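Local coordinates for protein subtilase cytotoxin subunit A (PDB 2IY9) that cleaves the host endoplasmic reticulum chaperone BiP as the subtilisin-like serine protease subunit of an AB5 toxin, triggering a stress response that ends in cell death, at residues F69-D74 and R115-D120; D124-A129 and S160-L165. One frame throughout, in Å; residues are numbered along the deposited sequence.

In the fold
Interaction 1 comes first along the chain: it joins the C-terminal ends of strands 65-70 and 111-116, one edge strand of the seven-stranded parallel sheet and its neighbour, and the loops that leave them. Interaction 2 follows, pairing helix 125-134, which comes directly after strand 111-116, with helix 160-172. Their centres lie about 14 Å apart on the same side of the chain's centre, and they touch where Ser-125 and Ala-129 meet Val-117. Together they build one flank of the subtilase fold from the sheet edge out to its helical layer. Ile-118 and Trp-126 bring this flank to within about 5 to 7 Å, between side chains, of the inferred charge relay residues Asp-52 and His-89.

Interaction 1 (F69-D74 and R115-D120)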
loop_
_atom_site.group_PDB
_atom_site.type_symbol
_atom_site.label_atom_id
_atom_site.label_comp_id
_atom_site.label_asym_id
_atom_site.label_seq_id
_atom_site.Cartn_x
_atom_site.Cartn_y
_atom_site.Cartn_z
ATOM N N PHE A 69 -4.529 3.837 16.546
ATOM C CA PHE A 69 -5.348 5.054 16.637
ATOM C C PHE A 69 -6.754 4.804 16.130
ATOM O O PHE A 69 -6.963 3.950 15.256
ATOM C CB PHE A 69 -4.774 6.158 15.747
ATOM C CG PHE A 69 -3.415 6.645 16.153
ATOM C CD1 PHE A 69 -3.276 7.813 16.903
ATOM C CD2 PHE A 69 -2.259 5.981 15.721
ATOM C CE1 PHE A 69 -2.009 8.280 17.255
ATOM C CE2 PHE A 69 -0.998 6.446 16.070
ATOM C CZ PHE A 69 -0.873 7.588 16.835
ATOM N N SER A 70 -7.705 5.585 16.654
ATOM C CA SER A 70 -9.079 5.598 16.165
ATOM C C SER A 70 -9.418 6.908 15.469
ATOM O O SER A 70 -9.138 7.998 15.987
ATOM C CB SER A 70 -10.078 5.416 17.302
ATOM O OG SER A 70 -11.398 5.410 16.772
ATOM N N PHE A 71 -10.029 6.784 14.298
ATOM C CA PHE A 71 -10.642 7.912 13.619
ATOM C C PHE A 71 -12.076 7.548 13.280
ATOM O O PHE A 71 -12.634 7.996 12.291
ATOM C CB PHE A 71 -9.816 8.310 12.402
ATOM C CG PHE A 71 -8.437 8.757 12.767
ATOM C CD1 PHE A 71 -8.210 10.061 13.199
ATOM C CD2 PHE A 71 -7.367 7.857 12.737
ATOM C CE1 PHE A 71 -6.941 10.480 13.576
ATOM C CE2 PHE A 71 -6.084 8.266 13.111
ATOM C CZ PHE A 71 -5.873 9.580 13.537
ATOM N N THR A 72 -12.659 6.720 14.139
ATOM C CA THR A 72 -14.019 6.248 13.951
ATOM C C THR A 72 -14.892 6.782 15.078
ATOM O O THR A 72 -14.383 7.210 16.120
ATOM C CB THR A 72 -14.083 4.705 13.882
ATOM O OG1 THR A 72 -13.379 4.153 14.998
ATOM C CG2 THR A 72 -13.436 4.215 12.588
ATOM N N GLN A 73 -16.205 6.740 14.858
ATOM C CA GLN A 73 -17.175 7.398 15.731
ATOM C C GLN A 73 -17.358 6.698 17.081
ATOM O O GLN A 73 -17.882 7.297 18.034
ATOM C CB GLN A 73 -18.516 7.503 15.015
ATOM C CG GLN A 73 -18.519 8.452 13.825
ATOM C CD GLN A 73 -19.843 8.435 13.082
ATOM O OE1 GLN A 73 -20.910 8.415 13.701
ATOM N NE2 GLN A 73 -19.784 8.443 11.757
ATOM N N ASP A 74 -16.929 5.440 17.157
ATOM C CA ASP A 74 -16.943 4.682 18.410
ATOM C C ASP A 74 -15.694 4.917 19.279
ATOM O O ASP A 74 -15.608 4.402 20.396
ATOM C CB ASP A 74 -17.140 3.185 18.134
ATOM C CG ASP A 74 -15.976 2.555 17.343
ATOM O OD1 ASP A 74 -15.017 3.274 16.946
ATOM O OD2 ASP A 74 -16.035 1.330 17.120
ATOM N N ARG A 115 -4.248 2.801 11.951
ATOM C CA ARG A 115 -5.074 3.990 12.016
ATOM C C ARG A 115 -6.443 3.606 11.489
ATOM O O ARG A 115 -6.661 3.496 10.266
ATOM C CB ARG A 115 -4.422 5.142 11.240
ATOM C CG ARG A 115 -3.104 5.594 11.870
ATOM C CD ARG A 115 -2.365 6.658 11.079
ATOM N NE ARG A 115 -1.197 7.106 11.841
ATOM C CZ ARG A 115 -1.210 8.118 12.705
ATOM N NH1 ARG A 115 -2.331 8.808 12.912
ATOM N NH2 ARG A 115 -0.106 8.434 13.367
ATOM N N ARG A 116 -7.367 3.368 12.418
ATOM C CA ARG A 116 -8.677 2.859 12.025
ATOM C C ARG A 116 -9.566 3.993 11.525
ATOM O O ARG A 116 -9.819 4.945 12.259
ATOM C CB ARG A 116 -9.354 2.075 13.150
ATOM C CG ARG A 116 -10.670 1.446 12.672
ATOM C CD ARG A 116 -11.483 0.737 13.757
ATOM N NE ARG A 116 -12.896 0.792 13.368
ATOM C CZ ARG A 116 -13.941 0.694 14.191
ATOM N NH1 ARG A 116 -13.789 0.486 15.498
ATOM N NH2 ARG A 116 -15.160 0.795 13.687
ATOM N N VAL A 117 -10.044 3.878 10.283
ATOM C CA VAL A 117 -10.854 4.943 9.660
ATOM C C VAL A 117 -12.254 4.497 9.205
ATOM O O VAL A 117 -13.091 5.337 8.832
ATOM C CB VAL A 117 -10.109 5.612 8.471
ATOM C CG1 VAL A 117 -8.859 6.318 8.958
ATOM C CG2 VAL A 117 -9.770 4.590 7.390
ATOM N N ILE A 118 -12.472 3.178 9.223
ATOM C CA ILE A 118 -13.727 2.528 8.833
ATOM C C ILE A 118 -13.944 1.295 9.733
ATOM O O ILE A 118 -13.000 0.816 10.354
ATOM C CB ILE A 118 -13.745 2.114 7.322
ATOM C CG1 ILE A 118 -12.598 1.140 6.984
ATOM C CG2 ILE A 118 -13.740 3.357 6.408
ATOM C CD1 ILE A 118 -12.562 0.661 5.521
ATOM N N PRO A 119 -15.197 0.823 9.873
ATOM C CA PRO A 119 -16.419 1.462 9.407
ATOM C C PRO A 119 -16.782 2.607 10.351
ATOM O O PRO A 119 -16.124 2.796 11.390
ATOM C CB PRO A 119 -17.463 0.340 9.496
ATOM C CG PRO A 119 -16.988 -0.529 10.591
ATOM C CD PRO A 119 -15.469 -0.452 10.569
ATOM N N ASP A 120 -17.813 3.364 9.988
ATOM C CA ASP A 120 -18.319 4.453 10.822
ATOM C C ASP A 120 -17.235 5.472 11.173
ATOM O O ASP A 120 -17.113 5.908 12.315
ATOM C CB ASP A 120 -18.996 3.895 12.083
ATOM C CG ASP A 120 -19.974 2.778 11.767
ATOM O OD1 ASP A 120 -20.778 2.948 10.835
ATOM O OD2 ASP A 120 -19.920 1.718 12.421
HETATM O O HOH W 1 -17.947 1.104 14.481
HETATM O O HOH W 2 -17.361 3.911 14.962
#
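Arg-116 sets CG anti to its backbone N (chi1 -175°) and runs extended to NE, which carries its guanidinium along the loop 117-120 and under Thr-72 and Asp-74. Asp-74 holds CG in the crowded position between N and the carbonyl carbon (chi1 64°), and so crosses the arginine at about a right angle. Its OD2 takes NH1 of Arg-116 at 2.9 Å on the syn lone pair, a salt bridge with the carboxylate and guanidinium planes nearly perpendicular. Thr-72 OG1 sits 3.6 Å over CZ of Arg-116 and donates to Asp-74 OD1, so it helps fix the carboxylate. NE of Arg-116 bonds Ile-118 O, and NH2 reaches water 1, which also donates to Asp-120 OD2. The cation thus gathers both loops, and would be expected to favour a charged Asp-74.

On the other face of the strand pair, Phe-69 and Arg-115 run side by side. The guanidinium lies flat on the ring, planes 15° apart, in a cation-pi stack with Arg-115 CZ 4.0 Å from the Phe-69 centroid. Phe-71 approaches that guanidinium at its edge, CZ to Arg-115 NH1 3.7 Å. Arg-115 keeps its main polar partner, Glu-144, through NE.

Parallel strand pairing supplies Arg-116 N to Phe-69 O (2.9 Å) and Phe-71 N to Arg-116 O (2.8 Å). Beyond the strand ends, Gln-73 N donates to Asp-120 O at 2.8 Å, almost along the C=O axis, closing the loops together past the cis peptide before Pro-119.

This is one edge of the subtilase parallel sheet, and Ile-118 in its loops lies near the inferred charge relay residues Asp-52 and His-89. Strand 111-116 pairs on through Arg-115 with strand 47-52, while helix 125-134 packs against Phe-71, Arg-115 and Val-117, and helix 84-98 meets Ile-118 and Pro-119.

Interaction 2 (D124-A129 and S160-L165); sequences DSWIRA and SVWTEL
Apolar packing carries this contact between two helices flanking the parallel sheet of the subtilase fold, and Ile-127 is at its centre. With CG1 anti to the carbonyl carbon (chi1 -65°), the ethyl arm of Ile-127 lies across the indole of Trp-162. CD1 of Ile-127 meets Val-161 CG1 at 3.6 Å, and CG2 lies against Leu-165 CD1 at 3.8 Å, the two chains running in opposite directions. CB of Trp-126 touches Trp-162 CZ2 at 3.6 Å, whereas the Trp-126 indole leads away toward Val-117 and Val-51.

The aromatic part is a CH-pi contact: Ile-127 CG1 stands 3.6 Å from the centroid of the six-membered ring of Trp-162, 8° off the ring normal, squarely over the face. The ring of Trp-198 also meets Trp-162, planes close to parallel.

No hydrogen bond crosses between the two segments. Charged groups pair within each helix, Arg-128 in a salt bridge with Glu-131, Glu-164 with Arg-168; Arg-128 NH2 and Asp-124 OD2 make only a long, out-of-plane pair.

The axes of the two short helical segments run nearly parallel (20°), 10.8 Å at closest approach. Cohesion here therefore rests on buried shape fit and dispersion rather than directional polar bonds.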
loop_
_atom_site.group_PDB
_atom_site.type_symbol
_atom_site.label_atom_id
_atom_site.label_comp_id
_atom_site.label_asym_id
_atom_site.label_seq_id
_atom_site.Cartn_x
_atom_site.Cartn_y
_atom_site.Cartn_z
ATOM N N ASP A 124 -14.353 12.406 6.732
ATOM C CA ASP A 124 -13.013 12.527 6.160
ATOM C C ASP A 124 -11.972 11.807 7.026
ATOM O O ASP A 124 -10.827 12.255 7.151
ATOM C CB ASP A 124 -12.650 14.006 5.950
ATOM C CG ASP A 124 -13.570 14.705 4.951
ATOM O OD1 ASP A 124 -13.996 14.064 3.968
ATOM O OD2 ASP A 124 -13.864 15.901 5.148
ATOM N N SER A 125 -12.389 10.691 7.625
ATOM C CA SER A 125 -11.560 9.967 8.584
ATOM C C SER A 125 -10.202 9.614 7.973
ATOM O O SER A 125 -9.166 9.744 8.636
ATOM C CB SER A 125 -12.281 8.711 9.079
ATOM O OG SER A 125 -12.663 7.890 7.995
ATOM N N TRP A 126 -10.233 9.187 6.708
ATOM C CA TRP A 126 -9.037 8.964 5.891
ATOM C C TRP A 126 -8.090 10.159 5.964
ATOM O O TRP A 126 -6.885 9.993 6.190
ATOM C CB TRP A 126 -9.413 8.711 4.425
ATOM C CG TRP A 126 -10.355 7.573 4.212
ATOM C CD1 TRP A 126 -11.719 7.640 4.133
ATOM C CD2 TRP A 126 -10.012 6.192 4.045
ATOM N NE1 TRP A 126 -12.244 6.387 3.929
ATOM C CE2 TRP A 126 -11.221 5.478 3.875
ATOM C CE3 TRP A 126 -8.801 5.487 4.028
ATOM C CZ2 TRP A 126 -11.256 4.089 3.695
ATOM C CZ3 TRP A 126 -8.837 4.103 3.839
ATOM C CH2 TRP A 126 -10.057 3.422 3.683
ATOM N N ILE A 127 -8.642 11.358 5.775
ATOM C CA ILE A 127 -7.855 12.596 5.828
ATOM C C ILE A 127 -7.367 12.928 7.238
ATOM O O ILE A 127 -6.201 13.292 7.414
ATOM C CB ILE A 127 -8.606 13.785 5.163
ATOM C CG1 ILE A 127 -8.769 13.489 3.663
ATOM C CG2 ILE A 127 -7.870 15.111 5.401
ATOM C CD1 ILE A 127 -9.860 14.272 2.955
ATOM N N ARG A 128 -8.237 12.789 8.239
ATOM C CA ARG A 128 -7.834 13.011 9.631
ATOM C C ARG A 128 -6.675 12.098 10.042
ATOM O O ARG A 128 -5.756 12.524 10.747
ATOM C CB ARG A 128 -9.011 12.831 10.594
ATOM C CG ARG A 128 -10.201 13.755 10.336
ATOM C CD ARG A 128 -9.840 15.238 10.346
ATOM N NE ARG A 128 -10.912 15.993 9.694
ATOM C CZ ARG A 128 -10.844 16.542 8.484
ATOM N NH1 ARG A 128 -9.730 16.482 7.762
ATOM N NH2 ARG A 128 -11.897 17.184 8.004
ATOM N N ALA A 129 -6.732 10.847 9.590
ATOM C CA ALA A 129 -5.679 9.864 9.855
ATOM C C ALA A 129 -4.338 10.353 9.347
ATOM O O ALA A 129 -3.338 10.264 10.063
ATOM C CB ALA A 129 -6.031 8.525 9.223
ATOM N N SER A 160 -11.193 18.932 -2.915
ATOM C CA SER A 160 -10.413 20.060 -2.460
ATOM C C SER A 160 -9.600 19.758 -1.215
ATOM O O SER A 160 -8.455 20.183 -1.124
ATOM C CB SER A 160 -11.338 21.244 -2.196
ATOM O OG SER A 160 -10.768 22.428 -2.720
ATOM N N VAL A 161 -10.187 19.031 -0.262
ATOM C CA VAL A 161 -9.474 18.684 0.983
ATOM C C VAL A 161 -8.353 17.677 0.699
ATOM O O VAL A 161 -7.241 17.839 1.192
ATOM C CB VAL A 161 -10.422 18.168 2.105
ATOM C CG1 VAL A 161 -9.635 17.858 3.395
ATOM C CG2 VAL A 161 -11.503 19.195 2.417
ATOM N N TRP A 162 -8.648 16.658 -0.120
ATOM C CA TRP A 162 -7.642 15.686 -0.553
ATOM C C TRP A 162 -6.505 16.339 -1.351
ATOM O O TRP A 162 -5.328 16.086 -1.102
ATOM C CB TRP A 162 -8.279 14.595 -1.416
ATOM C CG TRP A 162 -8.786 13.367 -0.693
ATOM C CD1 TRP A 162 -10.066 12.886 -0.700
ATOM C CD2 TRP A 162 -8.020 12.448 0.101
ATOM N NE1 TRP A 162 -10.144 11.735 0.044
ATOM C CE2 TRP A 162 -8.908 11.443 0.549
ATOM C CE3 TRP A 162 -6.677 12.380 0.482
ATOM C CZ2 TRP A 162 -8.491 10.382 1.366
ATOM C CZ3 TRP A 162 -6.266 11.328 1.295
ATOM C CH2 TRP A 162 -7.168 10.345 1.725
ATOM N N THR A 163 -6.865 17.173 -2.321
ATOM C CA THR A 163 -5.883 17.777 -3.211
ATOM C C THR A 163 -4.950 18.743 -2.465
ATOM O O THR A 163 -3.742 18.777 -2.719
ATOM C CB THR A 163 -6.589 18.434 -4.420
ATOM O OG1 THR A 163 -7.098 17.398 -5.274
ATOM C CG2 THR A 163 -5.648 19.295 -5.208
ATOM N N GLU A 164 -5.502 19.512 -1.531
ATOM C CA GLU A 164 -4.673 20.382 -0.692
ATOM C C GLU A 164 -3.663 19.550 0.119
ATOM O O GLU A 164 -2.462 19.853 0.140
ATOM C CB GLU A 164 -5.552 21.237 0.234
ATOM C CG GLU A 164 -4.815 22.408 0.911
ATOM C CD GLU A 164 -3.942 21.981 2.091
ATOM O OE1 GLU A 164 -4.342 21.058 2.843
ATOM O OE2 GLU A 164 -2.843 22.565 2.264
ATOM N N LEU A 165 -4.155 18.495 0.763
ATOM C CA LEU A 165 -3.322 17.656 1.641
ATOM C C LEU A 165 -2.212 16.954 0.866
ATOM O O LEU A 165 -1.062 16.928 1.302
ATOM C CB LEU A 165 -4.176 16.622 2.388
ATOM C CG LEU A 165 -3.379 15.753 3.370
ATOM C CD1 LEU A 165 -4.140 15.470 4.634
ATOM C CD2 LEU A 165 -2.916 14.457 2.698
#